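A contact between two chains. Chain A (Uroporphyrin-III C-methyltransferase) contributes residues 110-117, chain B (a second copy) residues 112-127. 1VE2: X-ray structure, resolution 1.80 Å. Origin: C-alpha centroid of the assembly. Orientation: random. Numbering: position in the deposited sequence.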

# COMPACT_ATOMS: atom_id res chain seq x y z
N GLU A 110 14.08 8.45 9.72
CA GLU A 110 13.85 7.31 8.85
C GLU A 110 12.35 7.10 8.79
O GLU A 110 11.64 7.38 9.76
CB GLU A 110 14.49 6.03 9.39
CG GLU A 110 15.99 6.04 9.41
CD GLU A 110 16.58 4.68 9.75
OE1 GLU A 110 17.79 4.62 10.07
OE2 GLU A 110 15.85 3.66 9.68
N VAL A 111 11.87 6.61 7.65
CA VAL A 111 10.44 6.36 7.49
C VAL A 111 10.26 4.85 7.42
O VAL A 111 10.96 4.16 6.67
CB VAL A 111 9.90 7.04 6.21
CG1 VAL A 111 8.41 6.74 6.04
CG2 VAL A 111 10.14 8.55 6.29
N VAL A 112 9.32 4.35 8.22
CA VAL A 112 9.03 2.93 8.32
C VAL A 112 7.65 2.67 7.73
O VAL A 112 6.63 3.01 8.34
CB VAL A 112 9.05 2.49 9.79
CG1 VAL A 112 8.76 0.99 9.90
CG2 VAL A 112 10.40 2.83 10.39
N PRO A 113 7.60 2.09 6.52
CA PRO A 113 6.37 1.76 5.79
C PRO A 113 5.38 0.92 6.59
O PRO A 113 5.79 0.13 7.44
CB PRO A 113 6.88 1.00 4.57
CG PRO A 113 8.22 1.57 4.34
CD PRO A 113 8.79 1.71 5.74
N GLY A 114 4.10 1.08 6.28
CA GLY A 114 3.07 0.29 6.93
C GLY A 114 2.04 -0.15 5.90
O GLY A 114 1.96 0.44 4.83
N VAL A 115 1.30 -1.20 6.20
CA VAL A 115 0.25 -1.67 5.29
C VAL A 115 -0.80 -0.55 5.30
O VAL A 115 -1.31 -0.18 6.36
CB VAL A 115 -0.37 -3.00 5.81
CG1 VAL A 115 -1.60 -3.35 5.02
CG2 VAL A 115 0.67 -4.13 5.69
N THR A 116 -1.12 -0.00 4.13
CA THR A 116 -2.05 1.12 4.03
C THR A 116 -3.48 0.89 4.47
O THR A 116 -4.01 -0.23 4.41
CB THR A 116 -2.09 1.70 2.60
OG1 THR A 116 -2.58 0.70 1.70
CG2 THR A 116 -0.70 2.15 2.19
N SER A 117 -4.10 1.99 4.90
CA SER A 117 -5.48 2.04 5.38
C SER A 117 -6.47 1.68 4.30
O SER A 117 -7.58 1.24 4.60
CB SER A 117 -5.81 3.45 5.90
OG SER A 117 -4.97 3.83 6.98
N VAL B 112 -2.85 -12.48 3.41
CA VAL B 112 -1.98 -11.76 4.32
C VAL B 112 -1.31 -10.61 3.56
O VAL B 112 -0.41 -10.84 2.75
CB VAL B 112 -0.91 -12.73 4.88
CG1 VAL B 112 0.04 -12.02 5.81
CG2 VAL B 112 -1.61 -13.90 5.59
N PRO B 113 -1.76 -9.37 3.81
CA PRO B 113 -1.23 -8.16 3.16
C PRO B 113 0.27 -7.92 3.37
O PRO B 113 0.84 -8.31 4.40
CB PRO B 113 -2.06 -7.02 3.77
CG PRO B 113 -3.31 -7.70 4.25
CD PRO B 113 -2.81 -9.01 4.78
N GLY B 114 0.88 -7.26 2.41
CA GLY B 114 2.29 -6.94 2.50
C GLY B 114 2.47 -5.51 2.01
O GLY B 114 1.60 -4.98 1.34
N VAL B 115 3.59 -4.90 2.37
CA VAL B 115 3.90 -3.54 1.94
C VAL B 115 4.18 -3.56 0.43
O VAL B 115 5.10 -4.22 -0.02
CB VAL B 115 5.13 -3.02 2.69
CG1 VAL B 115 5.55 -1.65 2.15
CG2 VAL B 115 4.83 -2.94 4.19
N THR B 116 3.38 -2.82 -0.33
CA THR B 116 3.54 -2.78 -1.79
C THR B 116 4.80 -2.02 -2.22
O THR B 116 5.36 -1.26 -1.44
CB THR B 116 2.36 -2.05 -2.44
OG1 THR B 116 2.45 -0.66 -2.13
CG2 THR B 116 1.05 -2.57 -1.91
N SER B 117 5.25 -2.23 -3.45
CA SER B 117 6.40 -1.46 -3.91
C SER B 117 5.86 -0.08 -4.33
O SER B 117 6.51 0.95 -4.09
CB SER B 117 7.08 -2.15 -5.10
OG SER B 117 6.18 -2.36 -6.18
N ALA B 118 4.67 -0.06 -4.91
CA ALA B 118 4.04 1.18 -5.38
C ALA B 118 4.00 2.29 -4.34
O ALA B 118 4.19 3.47 -4.67
CB ALA B 118 2.63 0.89 -5.87
N VAL B 119 3.74 1.92 -3.10
CA VAL B 119 3.68 2.89 -2.01
C VAL B 119 4.84 2.67 -1.04
O VAL B 119 5.57 3.60 -0.70
CB VAL B 119 2.37 2.75 -1.19
CG1 VAL B 119 2.44 3.62 0.08
CG2 VAL B 119 1.19 3.16 -2.04
N GLY B 120 5.00 1.41 -0.63
CA GLY B 120 6.04 1.04 0.32
C GLY B 120 7.47 1.39 -0.05
O GLY B 120 8.22 1.87 0.80
N ALA B 121 7.86 1.14 -1.30
CA ALA B 121 9.22 1.45 -1.73
C ALA B 121 9.48 2.96 -1.64
O ALA B 121 10.57 3.40 -1.25
CB ALA B 121 9.44 0.95 -3.14
N LEU B 122 8.48 3.75 -2.02
CA LEU B 122 8.62 5.20 -1.94
C LEU B 122 8.71 5.63 -0.48
O LEU B 122 9.58 6.40 -0.10
CB LEU B 122 7.44 5.88 -2.62
CG LEU B 122 7.49 5.93 -4.15
CD1 LEU B 122 8.69 6.77 -4.57
CD2 LEU B 122 7.59 4.53 -4.72
N SER B 123 7.80 5.10 0.34
CA SER B 123 7.79 5.45 1.77
C SER B 123 9.10 5.09 2.46
O SER B 123 9.62 5.87 3.25
CB SER B 123 6.64 4.73 2.48
OG SER B 123 5.39 5.33 2.16
N ALA B 124 9.63 3.91 2.14
CA ALA B 124 10.89 3.47 2.75
C ALA B 124 12.00 4.48 2.49
O ALA B 124 12.90 4.64 3.31
CB ALA B 124 11.30 2.10 2.20
N LEU B 125 11.92 5.16 1.36
CA LEU B 125 12.93 6.16 1.01
C LEU B 125 12.59 7.53 1.56
O LEU B 125 13.36 8.48 1.39
CB LEU B 125 13.09 6.24 -0.52
CG LEU B 125 13.76 5.03 -1.17
CD1 LEU B 125 13.65 5.13 -2.69
CD2 LEU B 125 15.21 4.96 -0.72
N GLY B 126 11.44 7.64 2.23
CA GLY B 126 11.01 8.92 2.78
C GLY B 126 10.35 9.79 1.73
O GLY B 126 10.32 11.03 1.85
N LEU B 127 9.78 9.15 0.71
CA LEU B 127 9.14 9.87 -0.39
C LEU B 127 7.63 9.69 -0.39
O LEU B 127 7.14 8.56 -0.43
CB LEU B 127 9.72 9.39 -1.73
CG LEU B 127 11.26 9.41 -1.81
CD1 LEU B 127 11.67 8.81 -3.15
CD2 LEU B 127 11.80 10.83 -1.66
O HOH W 1 13.61 6.36 5.49

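Chain A enters the contact as the end of a strand, residues 110-112, and continues as an extended loop, whereas chain B passes from a loop into a helix that closes in a Schellman motif at B:Gly126. The shortest CA-CA spacing, 5.3 Å, is between A:Val115 CA and B:Val115 CA; A:Pro113 lies level with B:Gly120 and A:Val111 with B:Gly126. At the start of the helix, B:Thr116 OG1 caps B:Val119 N at 3.0 Å. No direct hydrogen bond joins the stretches, but one water bridges them, accepting from A:Val111 N (2.8 Å) and donating to B:Ala124 O (2.9 Å).

The side chains pack through apolar contacts and against the backbone of the helix. A:Pro113 is the most extensively covered residue: its CG sits 3.8 Å from B:Ala124 CB and 3.6 Å from B:Gly120 O, while its CB meets B:Val115 CG1 at 3.8 Å. The reciprocal pair, A:Val115 CG1 to B:Pro113 CB, is 3.9 Å apart. A CB on B:Gly120 would clash with B:Val115 CG1, so the bare glycine leaves room for that valine beside the proline. A:Val111 points toward the helix end, with CG1 3.2 Å from B:Ser123 O and CG2 3.6 Å from B:Gly126 CA.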